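Exo-arabinanase (PDB 3A72) hydrolyses alpha-1,5-linked L-arabinan in an exo manner, and holds arabinobiose in its glycan pocket. Local coordinates at residues E29-G34 and G98-A103; L118-D123 and D129-I134; P152-L155 and K160-C163. All blocks are in the same frame, centred on the assembly; numbering follows the deposited sequence.

Contact 1: E29-G34 and G98-A103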
loop_
_atom_site.group_PDB
_atom_site.type_symbol
_atom_site.label_atom_id
_atom_site.label_comp_id
_atom_site.label_asym_id
_atom_site.label_seq_id
_atom_site.Cartn_x
_atom_site.Cartn_y
_atom_site.Cartn_z
ATOM N N GLU A 29 -7.093 -7.094 1.264
ATOM C CA GLU A 29 -8.219 -6.810 0.378
ATOM C C GLU A 29 -9.477 -7.389 1.008
ATOM O O GLU A 29 -9.405 -8.375 1.726
ATOM C CB GLU A 29 -7.992 -7.359 -1.035
ATOM C CG GLU A 29 -9.040 -7.097 -2.091
ATOM C CD GLU A 29 -9.304 -5.630 -2.320
ATOM O OE1 GLU A 29 -9.061 -5.002 -3.396
ATOM O OE2 GLU A 29 -9.913 -5.068 -1.386
ATOM N N GLN A 30 -10.619 -6.796 0.710
ATOM C CA GLN A 30 -11.916 -7.361 1.046
ATOM C C GLN A 30 -12.586 -7.722 -0.290
ATOM O O GLN A 30 -12.731 -6.888 -1.168
ATOM C CB GLN A 30 -12.794 -6.401 1.850
ATOM C CG GLN A 30 -14.094 -7.084 2.200
ATOM C CD GLN A 30 -14.995 -6.238 3.057
ATOM O OE1 GLN A 30 -15.150 -5.020 2.875
ATOM N NE2 GLN A 30 -15.629 -6.867 4.053
ATOM N N LEU A 31 -12.967 -8.979 -0.412
ATOM C CA LEU A 31 -13.637 -9.462 -1.606
ATOM C C LEU A 31 -15.104 -9.047 -1.548
ATOM O O LEU A 31 -15.641 -8.715 -0.476
ATOM C CB LEU A 31 -13.495 -10.970 -1.706
ATOM C CG LEU A 31 -12.079 -11.495 -1.688
ATOM C CD1 LEU A 31 -12.122 -12.979 -2.038
ATOM C CD2 LEU A 31 -11.150 -10.749 -2.641
ATOM N N PRO A 32 -15.811 -9.017 -2.667
ATOM C CA PRO A 32 -17.236 -8.569 -2.645
ATOM C C PRO A 32 -18.119 -9.333 -1.654
ATOM O O PRO A 32 -19.008 -8.665 -1.080
ATOM C CB PRO A 32 -17.685 -8.785 -4.100
ATOM C CG PRO A 32 -16.399 -8.446 -4.853
ATOM C CD PRO A 32 -15.315 -9.140 -4.047
ATOM N N ASN A 33 -17.829 -10.622 -1.390
ATOM C CA ASN A 33 -18.639 -11.368 -0.414
ATOM C C ASN A 33 -18.329 -11.029 1.019
ATOM O O ASN A 33 -18.993 -11.553 1.924
ATOM C CB ASN A 33 -18.493 -12.874 -0.617
ATOM C CG ASN A 33 -17.199 -13.459 -0.206
ATOM O OD1 ASN A 33 -16.263 -12.722 0.155
ATOM N ND2 ASN A 33 -17.143 -14.794 -0.159
ATOM N N GLY A 34 -17.384 -10.141 1.254
ATOM C CA GLY A 34 -16.982 -9.704 2.560
ATOM C C GLY A 34 -15.738 -10.342 3.106
ATOM O O GLY A 34 -15.182 -9.852 4.093
ATOM N N GLY A 98 -13.973 -8.672 -10.344
ATOM C CA GLY A 98 -13.762 -9.694 -9.338
ATOM C C GLY A 98 -12.546 -10.530 -9.539
ATOM O O GLY A 98 -12.167 -11.322 -8.644
ATOM N N THR A 99 -11.860 -10.419 -10.693
ATOM C CA THR A 99 -10.518 -10.953 -10.778
ATOM C C THR A 99 -9.704 -10.384 -9.621
ATOM O O THR A 99 -9.735 -9.186 -9.375
ATOM C CB THR A 99 -9.865 -10.537 -12.101
ATOM O OG1 THR A 99 -10.591 -11.093 -13.218
ATOM C CG2 THR A 99 -8.433 -11.027 -12.189
ATOM N N LEU A 100 -8.948 -11.204 -8.921
ATOM C CA LEU A 100 -8.124 -10.793 -7.821
ATOM C C LEU A 100 -6.687 -10.678 -8.294
ATOM O O LEU A 100 -6.133 -11.657 -8.803
ATOM C CB LEU A 100 -8.240 -11.762 -6.664
ATOM C CG LEU A 100 -7.359 -11.421 -5.445
ATOM C CD1 LEU A 100 -7.762 -10.123 -4.757
ATOM C CD2 LEU A 100 -7.405 -12.597 -4.469
ATOM N N LEU A 101 -6.097 -9.512 -8.151
ATOM C CA LEU A 101 -4.748 -9.246 -8.591
ATOM C C LEU A 101 -3.796 -9.141 -7.398
ATOM O O LEU A 101 -4.160 -8.669 -6.321
ATOM C CB LEU A 101 -4.672 -7.958 -9.393
ATOM C CG LEU A 101 -5.598 -7.904 -10.602
ATOM C CD1 LEU A 101 -5.536 -6.544 -11.273
ATOM C CD2 LEU A 101 -5.230 -9.018 -11.592
ATOM N N LEU A 102 -2.565 -9.542 -7.647
ATOM C CA LEU A 102 -1.448 -9.244 -6.754
ATOM C C LEU A 102 -0.359 -8.614 -7.609
ATOM O O LEU A 102 0.079 -9.236 -8.611
ATOM C CB LEU A 102 -0.913 -10.453 -5.986
ATOM C CG LEU A 102 0.268 -10.120 -5.068
ATOM C CD1 LEU A 102 0.247 -10.890 -3.787
ATOM C CD2 LEU A 102 1.613 -10.333 -5.754
ATOM N N ALA A 103 0.098 -7.430 -7.231
ATOM C CA ALA A 103 1.331 -6.871 -7.751
ATOM C C ALA A 103 2.388 -6.974 -6.664
ATOM O O ALA A 103 2.085 -6.876 -5.475
ATOM C CB ALA A 103 1.166 -5.445 -8.188
#
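Leu31 and Leu100 meet through one methyl each, CD2 of Leu31 lying 4.0 Å from CD1 of Leu100. The two side chains cross at about a right angle. The same CD1 of Leu100 also comes to 4.2 Å from CG of Glu29, so one branch of this leucine faces both. No hydrogen bond passes between 29-34 and 98-103, and the joint is apolar.

Glu29 touches Leu100 with its aliphatic part. Its CG is anti to the backbone N (chi1 -177°), but the next torsion (chi2 58°) folds the carboxylate over toward the N-H of the next residue. There OE2 takes the N-H of Gln30 at 2.8 Å with its anti lone pair, in a bent bond (142° at the hydrogen). This carboxylate also makes a salt bridge from OE2 to Arg319 and a hydrogen bond from OE1 to Ser87 N.

Leu31 opens a type I beta turn that ends at Gly34, with Gly34 N bonded to Leu31 O at 2.8 Å. A second bond ties the turn to the strand before it: Gln30 NE2 gives a nearly straight bond of 3.0 Å to Gly34 O, which lies in the plane of the Gln30 amide. Further out, Leu37 of strand 36-42 touches both leucines, and Trp128 also packs on Leu100.

The contact joins two neighbouring blades of a six-bladed beta-propeller, the sialidase-like fold. The direct touch is small and apolar. Beside it, the buried Glu29 carboxylate ties its own blade to Ser87 of the next and to Arg319 of the one before.

Contact 2: L118-D123 and D129-I134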
loop_
_atom_site.group_PDB
_atom_site.type_symbol
_atom_site.label_atom_id
_atom_site.label_comp_id
_atom_site.label_asym_id
_atom_site.label_seq_id
_atom_site.Cartn_x
_atom_site.Cartn_y
_atom_site.Cartn_z
ATOM N N LEU A 118 2.743 -8.736 -12.013
ATOM C CA LEU A 118 1.312 -8.834 -11.820
ATOM C C LEU A 118 0.859 -10.288 -11.983
ATOM O O LEU A 118 1.091 -10.879 -13.040
ATOM C CB LEU A 118 0.544 -7.914 -12.808
ATOM C CG LEU A 118 -0.942 -7.796 -12.546
ATOM C CD1 LEU A 118 -1.231 -7.049 -11.291
ATOM C CD2 LEU A 118 -1.607 -7.150 -13.759
ATOM N N TYR A 119 0.206 -10.819 -10.957
ATOM C CA TYR A 119 -0.420 -12.129 -10.905
ATOM C C TYR A 119 -1.930 -11.943 -10.752
ATOM O O TYR A 119 -2.425 -10.978 -10.184
ATOM C CB TYR A 119 0.131 -12.948 -9.698
ATOM C CG TYR A 119 1.450 -13.602 -10.053
ATOM C CD1 TYR A 119 1.513 -14.940 -10.361
ATOM C CD2 TYR A 119 2.642 -12.885 -10.118
ATOM C CE1 TYR A 119 2.695 -15.557 -10.696
ATOM C CE2 TYR A 119 3.835 -13.462 -10.487
ATOM C CZ TYR A 119 3.866 -14.808 -10.776
ATOM O OH TYR A 119 5.082 -15.343 -11.182
ATOM N N ALA A 120 -2.692 -12.925 -11.262
ATOM C CA ALA A 120 -4.151 -12.892 -11.183
ATOM C C ALA A 120 -4.679 -14.230 -10.702
ATOM O O ALA A 120 -4.159 -15.317 -11.035
ATOM C CB ALA A 120 -4.754 -12.582 -12.523
ATOM N N SER A 121 -5.771 -14.154 -9.962
ATOM C CA SER A 121 -6.536 -15.281 -9.513
ATOM C C SER A 121 -7.996 -15.114 -9.908
ATOM O O SER A 121 -8.582 -14.025 -9.703
ATOM C CB SER A 121 -6.479 -15.383 -7.969
ATOM O OG SER A 121 -7.382 -16.373 -7.491
ATOM N N GLN A 122 -8.579 -16.156 -10.486
ATOM C CA GLN A 122 -9.961 -16.144 -10.879
ATOM C C GLN A 122 -10.841 -16.861 -9.878
ATOM O O GLN A 122 -12.072 -16.922 -10.124
ATOM C CB GLN A 122 -10.112 -16.783 -12.257
ATOM C CG GLN A 122 -9.228 -16.224 -13.311
ATOM C CD GLN A 122 -9.381 -14.757 -13.560
ATOM O OE1 GLN A 122 -10.392 -14.045 -13.301
ATOM N NE2 GLN A 122 -8.324 -14.244 -14.158
ATOM N N ASP A 123 -10.314 -17.363 -8.787
ATOM C CA ASP A 123 -11.041 -18.167 -7.827
ATOM C C ASP A 123 -10.848 -17.636 -6.438
ATOM O O ASP A 123 -10.739 -18.408 -5.432
ATOM C CB ASP A 123 -10.619 -19.658 -7.929
ATOM C CG ASP A 123 -9.122 -19.869 -7.800
ATOM O OD1 ASP A 123 -8.388 -18.950 -7.365
ATOM O OD2 ASP A 123 -8.675 -20.996 -8.131
ATOM N N ASP A 129 -1.961 -17.091 -11.516
ATOM C CA ASP A 129 -1.208 -17.170 -12.750
ATOM C C ASP A 129 -0.516 -15.821 -13.009
ATOM O O ASP A 129 -1.076 -14.754 -12.784
ATOM C CB ASP A 129 -2.095 -17.451 -13.955
ATOM C CG ASP A 129 -2.509 -18.903 -13.933
ATOM O OD1 ASP A 129 -1.688 -19.787 -14.309
ATOM O OD2 ASP A 129 -3.655 -19.139 -13.500
ATOM N N PHE A 130 0.694 -15.907 -13.529
ATOM C CA PHE A 130 1.434 -14.704 -13.970
ATOM C C PHE A 130 0.686 -14.050 -15.129
ATOM O O PHE A 130 0.282 -14.750 -16.056
ATOM C CB PHE A 130 2.851 -15.091 -14.378
ATOM C CG PHE A 130 3.623 -13.961 -15.048
ATOM C CD1 PHE A 130 4.123 -12.933 -14.330
ATOM C CD2 PHE A 130 3.827 -13.972 -16.408
ATOM C CE1 PHE A 130 4.773 -11.901 -14.944
ATOM C CE2 PHE A 130 4.492 -12.941 -17.036
ATOM C CZ PHE A 130 4.982 -11.885 -16.301
ATOM N N VAL A 131 0.588 -12.729 -15.101
ATOM C CA VAL A 131 -0.006 -11.957 -16.185
ATOM C C VAL A 131 1.005 -11.122 -16.922
ATOM O O VAL A 131 1.101 -11.235 -18.170
ATOM C CB VAL A 131 -1.182 -11.069 -15.671
ATOM C CG1 VAL A 131 -1.790 -10.353 -16.850
ATOM C CG2 VAL A 131 -2.236 -11.883 -14.937
ATOM N N SER A 132 1.768 -10.258 -16.239
ATOM C CA SER A 132 2.706 -9.401 -16.937
ATOM C C SER A 132 3.729 -8.819 -15.951
ATOM O O SER A 132 3.511 -8.773 -14.744
ATOM C CB SER A 132 1.981 -8.302 -17.664
ATOM O OG SER A 132 1.346 -7.507 -16.730
ATOM N N HIS A 133 4.818 -8.330 -16.550
ATOM C CA HIS A 133 5.684 -7.390 -15.857
ATOM C C HIS A 133 5.088 -5.999 -16.001
ATOM O O HIS A 133 4.657 -5.622 -17.087
ATOM C CB HIS A 133 7.048 -7.324 -16.512
ATOM C CG HIS A 133 7.792 -8.612 -16.481
ATOM N ND1 HIS A 133 7.810 -9.682 -17.391
ATOM C CD2 HIS A 133 8.603 -8.974 -15.503
ATOM C CE1 HIS A 133 8.633 -10.635 -16.917
ATOM N NE2 HIS A 133 9.132 -10.225 -15.752
ATOM N N ILE A 134 5.084 -5.231 -14.913
ATOM C CA ILE A 134 4.670 -3.808 -14.975
ATOM C C ILE A 134 5.884 -2.935 -15.230
ATOM O O ILE A 134 5.908 -2.149 -16.178
ATOM C CB ILE A 134 3.929 -3.426 -13.660
ATOM C CG1 ILE A 134 2.798 -4.403 -13.339
ATOM C CG2 ILE A 134 3.453 -1.992 -13.778
ATOM C CD1 ILE A 134 1.892 -4.041 -12.192
HETATM O O HOH W 1 -5.441 -17.311 -12.611
#
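Strands 118-121 and 129-134 run antiparallel at 140°, with a classic beta bulge where Val131 and Ser132 both face Leu118. They are the outer hairpin of a propeller blade. The loop between them fits an Asp box, the sialidase-family pattern Ser-X-Asp-X-Gly-X-Thr-Trp, from Ser121 to Trp128.

At the bulge, Leu118 O accepts from Val131 N at 2.8 Å and, more weakly, from Ser132 N at 3.3 Å. Leu118 N bonds to Ser132 O, and Ala120 and Asp129 form a hydrogen-bonded pair.

Tyr119 and Phe130 are the non-hydrogen-bonded pair between these sites. With its CG beside the backbone N (chi1 -82°), Tyr119 lays its ring across the backbone of Phe130. The CA of Phe130 makes a CH-pi contact over one face, 3.8 Å from the Tyr119 ring centroid. The Phe130 ring turns an edge toward the Tyr119 face in a T-shaped pair, with centroids 5.7 Å apart and planes at 68°. The hydroxyl of Tyr119 is hydrogen-bonded to OG1 of Thr73, which anchors the far end of the ring.

Leu118, Ala120 and Ser132 point to the other face of the sheet. The extra residue of the bulge, Val131, packs CG2 against CB of Ala120 at 3.6 Å. Ile134 brings CD1 to 4.1 Å from CB of Leu118. Ser132 OG is bonded to Leu186 O and Trp189 NE1.

Near the hairpin end, one water donates to Ala120 O at 2.8 Å and to Asp129 OD2 at 2.7 Å.

Contact 3: P152-L155 and K160-C163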
loop_
_atom_site.group_PDB
_atom_site.type_symbol
_atom_site.label_atom_id
_atom_site.label_comp_id
_atom_site.label_asym_id
_atom_site.label_seq_id
_atom_site.Cartn_x
_atom_site.Cartn_y
_atom_site.Cartn_z
ATOM N N PRO A 152 4.196 -0.873 -5.511
ATOM C CA PRO A 152 3.021 -0.703 -6.359
ATOM C C PRO A 152 1.728 -0.452 -5.562
ATOM O O PRO A 152 1.510 -1.028 -4.469
ATOM C CB PRO A 152 2.884 -2.029 -7.106
ATOM C CG PRO A 152 3.550 -3.030 -6.186
ATOM C CD PRO A 152 4.734 -2.272 -5.607
ATOM N N PHE A 153 0.873 0.357 -6.154
ATOM C CA PHE A 153 -0.489 0.601 -5.684
ATOM C C PHE A 153 -1.402 0.550 -6.911
ATOM O O PHE A 153 -1.112 1.249 -7.891
ATOM C CB PHE A 153 -0.601 1.962 -4.960
ATOM C CG PHE A 153 -1.972 2.155 -4.327
ATOM C CD1 PHE A 153 -2.180 1.761 -3.021
ATOM C CD2 PHE A 153 -3.023 2.660 -5.059
ATOM C CE1 PHE A 153 -3.442 1.829 -2.462
ATOM C CE2 PHE A 153 -4.299 2.724 -4.500
ATOM C CZ PHE A 153 -4.495 2.307 -3.229
ATOM N N LEU A 154 -2.433 -0.264 -6.879
ATOM C CA LEU A 154 -3.311 -0.495 -8.028
ATOM C C LEU A 154 -4.672 0.186 -7.847
ATOM O O LEU A 154 -5.245 0.125 -6.766
ATOM C CB LEU A 154 -3.551 -1.993 -8.249
ATOM C CG LEU A 154 -2.308 -2.848 -8.526
ATOM C CD1 LEU A 154 -2.668 -4.309 -8.656
ATOM C CD2 LEU A 154 -1.560 -2.398 -9.789
ATOM N N LEU A 155 -5.178 0.767 -8.931
ATOM C CA LEU A 155 -6.480 1.429 -8.921
ATOM C C LEU A 155 -7.075 1.333 -10.318
ATOM O O LEU A 155 -6.377 1.702 -11.294
ATOM C CB LEU A 155 -6.323 2.864 -8.498
ATOM C CG LEU A 155 -7.604 3.743 -8.467
ATOM C CD1 LEU A 155 -7.625 4.663 -7.247
ATOM C CD2 LEU A 155 -7.744 4.519 -9.713
ATOM N N LYS A 160 -9.640 0.817 -17.204
ATOM C CA LYS A 160 -8.191 0.760 -17.180
ATOM C C LYS A 160 -7.708 0.444 -15.769
ATOM O O LYS A 160 -8.393 0.763 -14.791
ATOM C CB LYS A 160 -7.602 2.118 -17.589
ATOM C CG LYS A 160 -8.003 2.546 -18.997
ATOM C CD LYS A 160 -7.554 3.998 -19.305
ATOM C CE LYS A 160 -8.453 5.050 -18.639
ATOM N NZ LYS A 160 -7.882 6.426 -18.979
ATOM N N LEU A 161 -6.530 -0.131 -15.705
ATOM C CA LEU A 161 -5.851 -0.307 -14.442
ATOM C C LEU A 161 -4.596 0.587 -14.410
ATOM O O LEU A 161 -3.809 0.553 -15.372
ATOM C CB LEU A 161 -5.447 -1.751 -14.191
ATOM C CG LEU A 161 -4.844 -2.069 -12.835
ATOM C CD1 LEU A 161 -5.885 -1.936 -11.750
ATOM C CD2 LEU A 161 -4.231 -3.448 -12.797
ATOM N N ILE A 162 -4.489 1.346 -13.340
ATOM C CA ILE A 162 -3.359 2.194 -13.086
ATOM C C ILE A 162 -2.497 1.542 -12.007
ATOM O O ILE A 162 -3.013 1.110 -10.965
ATOM C CB ILE A 162 -3.783 3.601 -12.626
ATOM C CG1 ILE A 162 -4.772 4.252 -13.606
ATOM C CG2 ILE A 162 -2.610 4.498 -12.386
ATOM C CD1 ILE A 162 -5.537 5.427 -12.975
ATOM N N CYS A 163 -1.182 1.492 -12.239
ATOM C CA CYS A 163 -0.231 1.097 -11.206
ATOM C C CYS A 163 0.666 2.307 -10.900
ATOM O O CYS A 163 1.428 2.742 -11.745
ATOM C CB CYS A 163 0.637 -0.068 -11.645
ATOM S SG CYS A 163 1.749 -0.620 -10.320
#
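The beta hairpin of strands 149-157 and 160-167 begins a blade of the propeller, and Leu154-Cys163 and Leu155-Ile162 pair across it. The strands are antiparallel, at 158°. Leu155 and Ile162 form the hydrogen-bonded pair: Leu155 N reaches Ile162 O at 3.0 Å, and Ile162 N reaches Leu155 O at 2.8 Å. Leu154 and Cys163 form the non-hydrogen-bonded pair, where Cys163 CA makes a CA-H...O contact of 3.4 Å to Phe153 O.

Cys163 holds SG anti to the backbone N (chi1 -177°), which sets the sulfur 3.7 Å from CB of Pro152. Leu154 comes alongside with CD2, 3.7 Å from CB of Cys163. Leu161 sends CD1 over the backbone of Leu155, 3.7 Å from its O. This side meets the preceding blade, where Leu154 and Leu161 touch Tyr86.

On the other face, Leu155 and Ile162 lie side by side and point the same way, with CD2 of Leu155 4.0 Å from CD1 of Ile162. Leu155 and Phe153 pack on strand 204-212 of the next blade.

The side chain of Pro152 is about 9 Å from a bound alpha-L-arabinofuranose. Within the hairpin the backbone carries the polar bonds. The side chains give apolar surface to the neighbouring blades, and Lys160 adds a salt bridge to Glu246 of the next one.

The contacts follow one another along the chain, and their centres lie 13 to 14 Å apart. Contact 1 joins strand 23-30 of one blade to strand 100-106 of the next. Contact 2 lies in that second blade, where strand 114-121 is the neighbour of 100-106. Probable backbone hydrogen bonds, Leu100 O to Ser121 N and Leu102 O to Tyr119 N, link the two. Contact 3 belongs to the following blade. Its Leu154 and Leu161 pack on Leu101 of 98-103, and its Cys163 touches Ile134 of 129-134. Together they follow three successive blades round the propeller, hydrogen-bonded within each blade and joined largely by apolar packing between them.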